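Local coordinates for protein amine oxidase (Emericella nidulans, PDB 3PGB) that probably oxidises primary amines, using a copper ion and a topaquinone cofactor formed from one of its own tyrosines, at residues P112-A117 / T649-F654; A132-N137 / I149-L154. All blocks are in the same frame, centred on the assembly; numbering follows the deposited sequence.

Contact 1: residues P112-A117 / T649-F654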
# COMPACT_ATOMS: atom_id res chain seq x y z
N PRO A 112 -31.18 13.57 -6.61
CA PRO A 112 -31.77 13.63 -7.93
C PRO A 112 -31.11 12.66 -8.90
O PRO A 112 -29.95 12.29 -8.72
CB PRO A 112 -31.52 15.08 -8.36
CG PRO A 112 -30.35 15.51 -7.59
CD PRO A 112 -30.41 14.78 -6.29
N ASN A 113 -31.87 12.24 -9.90
CA ASN A 113 -31.36 11.36 -10.93
C ASN A 113 -30.22 12.03 -11.69
O ASN A 113 -30.20 13.26 -11.85
CB ASN A 113 -32.49 10.99 -11.90
CG ASN A 113 -33.56 10.12 -11.25
OD1 ASN A 113 -33.30 9.41 -10.27
ND2 ASN A 113 -34.78 10.17 -11.78
N LYS A 114 -29.26 11.23 -12.15
CA LYS A 114 -28.13 11.75 -12.92
C LYS A 114 -28.60 12.48 -14.18
O LYS A 114 -28.02 13.48 -14.58
CB LYS A 114 -27.18 10.61 -13.29
CG LYS A 114 -25.88 11.04 -13.96
CD LYS A 114 -25.04 9.82 -14.34
CE LYS A 114 -23.83 10.21 -15.16
NZ LYS A 114 -22.83 9.10 -15.22
N SER A 115 -29.68 11.97 -14.78
CA SER A 115 -30.25 12.58 -15.98
C SER A 115 -30.82 13.99 -15.71
O SER A 115 -30.91 14.79 -16.63
CB SER A 115 -31.32 11.66 -16.59
OG SER A 115 -32.31 11.31 -15.63
N GLU A 116 -31.20 14.26 -14.46
CA GLU A 116 -31.58 15.62 -14.02
C GLU A 116 -30.36 16.47 -13.67
O GLU A 116 -30.32 17.66 -13.98
CB GLU A 116 -32.44 15.57 -12.75
CG GLU A 116 -33.88 15.16 -12.93
CD GLU A 116 -34.63 15.18 -11.61
OE1 GLU A 116 -35.25 16.22 -11.30
OE2 GLU A 116 -34.55 14.18 -10.86
N ALA A 117 -29.38 15.86 -13.00
CA ALA A 117 -28.22 16.58 -12.49
C ALA A 117 -27.28 17.06 -13.61
O ALA A 117 -26.83 18.20 -13.59
CB ALA A 117 -27.47 15.72 -11.50
N THR A 649 -21.27 -2.36 -14.44
CA THR A 649 -22.64 -2.39 -14.93
C THR A 649 -22.93 -1.10 -15.67
O THR A 649 -22.26 -0.09 -15.47
CB THR A 649 -23.68 -2.50 -13.80
OG1 THR A 649 -23.63 -1.31 -13.00
CG2 THR A 649 -23.42 -3.72 -12.93
N ARG A 650 -23.96 -1.14 -16.51
CA ARG A 650 -24.39 0.05 -17.22
C ARG A 650 -25.15 0.94 -16.25
O ARG A 650 -25.93 0.45 -15.43
CB ARG A 650 -25.27 -0.30 -18.41
CG ARG A 650 -25.64 0.92 -19.21
CD ARG A 650 -26.24 0.57 -20.53
NE ARG A 650 -26.40 1.76 -21.35
CZ ARG A 650 -27.01 1.77 -22.53
NH1 ARG A 650 -27.54 0.65 -23.04
NH2 ARG A 650 -27.10 2.92 -23.22
N GLN A 651 -24.91 2.25 -16.35
CA GLN A 651 -25.53 3.21 -15.45
C GLN A 651 -27.04 3.30 -15.70
O GLN A 651 -27.50 3.32 -16.85
CB GLN A 651 -24.89 4.60 -15.61
CG GLN A 651 -25.17 5.58 -14.46
CD GLN A 651 -26.55 6.25 -14.52
OE1 GLN A 651 -27.16 6.36 -15.59
NE2 GLN A 651 -27.03 6.71 -13.37
N HIS A 652 -27.80 3.33 -14.61
CA HIS A 652 -29.21 3.62 -14.66
C HIS A 652 -29.55 4.47 -13.45
O HIS A 652 -28.94 4.31 -12.39
CB HIS A 652 -30.04 2.34 -14.63
CG HIS A 652 -29.84 1.48 -15.84
ND1 HIS A 652 -30.11 1.92 -17.11
CD2 HIS A 652 -29.40 0.21 -15.96
CE1 HIS A 652 -29.84 0.95 -17.97
NE2 HIS A 652 -29.41 -0.10 -17.30
N ASP A 653 -30.52 5.35 -13.60
CA ASP A 653 -30.98 6.15 -12.47
C ASP A 653 -31.79 5.30 -11.50
O ASP A 653 -31.88 5.64 -10.32
CB ASP A 653 -31.75 7.37 -12.95
CG ASP A 653 -30.86 8.36 -13.67
OD1 ASP A 653 -29.67 8.46 -13.30
OD2 ASP A 653 -31.32 9.04 -14.61
N PHE A 654 -32.33 4.18 -11.98
CA PHE A 654 -33.01 3.21 -11.12
C PHE A 654 -32.06 2.19 -10.46
O PHE A 654 -32.53 1.25 -9.80
CB PHE A 654 -34.15 2.50 -11.88
CG PHE A 654 -33.74 1.90 -13.20
CD1 PHE A 654 -33.18 0.63 -13.26
CD2 PHE A 654 -33.96 2.59 -14.39
CE1 PHE A 654 -32.81 0.07 -14.47
CE2 PHE A 654 -33.59 2.04 -15.62
CZ PHE A 654 -33.02 0.78 -15.66

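Contact 2: residues A132-N137 / I149-L154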
# COMPACT_ATOMS: atom_id res chain seq x y z
N ALA A 132 -37.92 14.95 -0.74
CA ALA A 132 -37.43 14.21 0.41
C ALA A 132 -37.65 12.71 0.21
O ALA A 132 -38.63 12.30 -0.40
CB ALA A 132 -38.12 14.69 1.69
N HIS A 133 -36.69 11.92 0.69
CA HIS A 133 -36.86 10.49 0.84
C HIS A 133 -37.19 10.24 2.31
O HIS A 133 -36.45 10.69 3.20
CB HIS A 133 -35.58 9.75 0.41
CG HIS A 133 -35.57 8.30 0.76
ND1 HIS A 133 -34.44 7.65 1.23
CD2 HIS A 133 -36.55 7.36 0.73
CE1 HIS A 133 -34.73 6.38 1.46
NE2 HIS A 133 -36.00 6.18 1.16
N VAL A 134 -38.31 9.58 2.57
CA VAL A 134 -38.72 9.29 3.94
C VAL A 134 -38.88 7.79 4.13
O VAL A 134 -39.31 7.08 3.21
CB VAL A 134 -40.03 10.02 4.29
CG1 VAL A 134 -40.53 9.61 5.68
CG2 VAL A 134 -39.82 11.53 4.24
N ARG A 135 -38.50 7.31 5.31
CA ARG A 135 -38.70 5.92 5.71
C ARG A 135 -39.56 5.85 6.95
O ARG A 135 -39.30 6.54 7.94
CB ARG A 135 -37.37 5.25 6.03
CG ARG A 135 -36.55 4.90 4.82
CD ARG A 135 -35.70 3.67 5.05
NE ARG A 135 -34.35 3.88 4.54
CZ ARG A 135 -33.28 4.12 5.28
NH1 ARG A 135 -33.34 4.16 6.61
NH2 ARG A 135 -32.11 4.32 4.68
N LEU A 136 -40.58 5.00 6.89
CA LEU A 136 -41.48 4.82 8.01
C LEU A 136 -41.30 3.43 8.60
O LEU A 136 -41.17 2.45 7.86
CB LEU A 136 -42.93 5.01 7.55
CG LEU A 136 -43.22 6.34 6.86
CD1 LEU A 136 -44.59 6.32 6.18
CD2 LEU A 136 -43.12 7.49 7.85
N ASN A 137 -41.25 3.35 9.92
CA ASN A 137 -41.28 2.08 10.63
C ASN A 137 -42.70 1.85 11.08
O ASN A 137 -43.15 2.42 12.07
CB ASN A 137 -40.31 2.09 11.81
CG ASN A 137 -40.07 0.71 12.40
OD1 ASN A 137 -40.66 -0.29 11.97
ND2 ASN A 137 -39.18 0.63 13.39
N ILE A 149 -40.77 6.08 0.96
CA ILE A 149 -41.69 6.97 0.23
C ILE A 149 -40.97 8.24 -0.26
O ILE A 149 -39.87 8.53 0.19
CB ILE A 149 -42.93 7.34 1.10
CG1 ILE A 149 -42.52 8.14 2.34
CG2 ILE A 149 -43.67 6.10 1.55
CD1 ILE A 149 -43.68 8.58 3.21
N LEU A 150 -41.60 8.96 -1.18
CA LEU A 150 -41.10 10.26 -1.65
C LEU A 150 -42.03 11.37 -1.21
O LEU A 150 -43.24 11.30 -1.46
CB LEU A 150 -41.00 10.31 -3.17
CG LEU A 150 -39.69 9.94 -3.88
CD1 LEU A 150 -39.75 10.43 -5.33
CD2 LEU A 150 -38.47 10.50 -3.17
N VAL A 151 -41.48 12.41 -0.58
CA VAL A 151 -42.27 13.58 -0.19
C VAL A 151 -41.79 14.81 -0.97
O VAL A 151 -40.63 15.22 -0.85
CB VAL A 151 -42.17 13.85 1.32
CG1 VAL A 151 -42.90 15.14 1.68
CG2 VAL A 151 -42.73 12.66 2.10
N GLY A 152 -42.68 15.38 -1.77
CA GLY A 152 -42.35 16.54 -2.58
C GLY A 152 -43.50 17.02 -3.43
O GLY A 152 -44.57 16.41 -3.41
N PRO A 153 -43.29 18.10 -4.20
CA PRO A 153 -42.04 18.86 -4.29
C PRO A 153 -41.78 19.71 -3.05
O PRO A 153 -42.71 20.03 -2.31
CB PRO A 153 -42.25 19.77 -5.51
CG PRO A 153 -43.52 19.31 -6.16
CD PRO A 153 -44.33 18.70 -5.06
N LEU A 154 -40.51 20.05 -2.84
CA LEU A 154 -40.13 21.02 -1.82
C LEU A 154 -39.91 22.37 -2.52
O LEU A 154 -39.63 22.41 -3.71
CB LEU A 154 -38.87 20.57 -1.08
CG LEU A 154 -38.93 19.23 -0.32
CD1 LEU A 154 -37.69 19.06 0.55
CD2 LEU A 154 -40.18 19.12 0.52

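Contact 1: residues P112-A117 / T649-F654
Asp653 brings its carboxylate to the first turn of helix 114-122, where it meets Asn113, Lys114 and Ser115. Asp653 OD1 lies 3.0 Å from Lys114 N in a weak, bent hydrogen bond. Asp653 OD2 takes a second weak bond from Ser115 N and a short one from Ser115 OG, 2.7 Å away and met nearly along the C-O axis of the acid. Asn113, at the N-cap position, makes no capping bond with its side chain. Instead its amide stacks on the carboxylate with planes 3° apart, and Asn113 CG lies 3.7 Å from Asp653 CB. The side of buried Lys114 is the more closely packed. There Gln651 NE2 gives Asp653 OD1 a nearly straight bond (3.2 Å, 170°), staying in its own amide plane but approaching from above that of the acid. The same amide rests against the aliphatic part of Lys114, Gln651 NE2 3.8 Å from Lys114 CD. With CG anti to the backbone N (chi1 -173°) and the chain extended beyond it, Lys114 carries NZ inward to salt bridges with Asp541, Asp543 and Asp687. The outer side is more open: Ser115 is exposed and only a little of it is buried here, and apart from the short hydroxyl bond its backbone bond to Asp653 OD2 is long and weak. The negative carboxylate probably interacts favourably with the positive end of the helix dipole. The contact thus combines an acid from a remote loop, bound at a helix N-terminus, with a lysine in the second shell of a calcium site.

Contact 2: residues A132-N137 / I149-L154
Ala132, His133 and Val134 pair with Val151, Leu150 and Ile149 in the antiparallel β hairpin of strands 131-138 and 145-152, central to a small sheet backed by helix 73-84. Four backbone hydrogen bonds join the hydrogen-bonded pairs Ala132/Val151 and Val134/Ile149, the shortest between Ala132 N and Val151 O (2.7 Å), the longest between Val134 N and Ile149 O (3.0 Å). His133/Leu150 is the non-hydrogen-bonded pair between them. On the face of Val134, the side chains of Val134 and Ile149 lie side by side: Ile149 CG1, set between its backbone N and carbonyl carbon (chi1 63°), is 3.7 Å from Val134 CB. Ile149 CD1 meets Leu136 CD1 at 3.8 Å, the two chains crossing at about a right angle. Val134 CG2 touches Val151 CG2. On the other face, Leu150 CD2 lies 3.3 Å from Ala132 O, and the His133 ring turns its CD2 edge, in plane, to Ile149 O. His133 ND1 and NE2 bond to Glu108 and Asp148. The chemistry is therefore two-sided: apolar side chains on the face of Val134, packed against helix 73-84 and Trp162, and on the reverse an imidazole between two carboxylates, which would probably raise its affinity for a proton.

Contact 1 is a surface contact and contact 2 a buried one, their centres 19 Å apart without touching. They share no element, although helix 114-122 and strand 131-138 follow each other in the chain, and contact 2 is nested inside the long loop that contact 1 closes. Contact 2 links neighbouring strands of one hairpin, whereas 112-117 meets a loop of the catalytic domain more than 500 residues later. Chemistry follows place: at the surface one carboxylate gathers donors, with no apolar side-chain pair between the segments, while the hairpin relies on regular backbone bonds and branched aliphatic side chains. Only contact 1 adjoins a metal site; contact 2 lies away from the annotated sites.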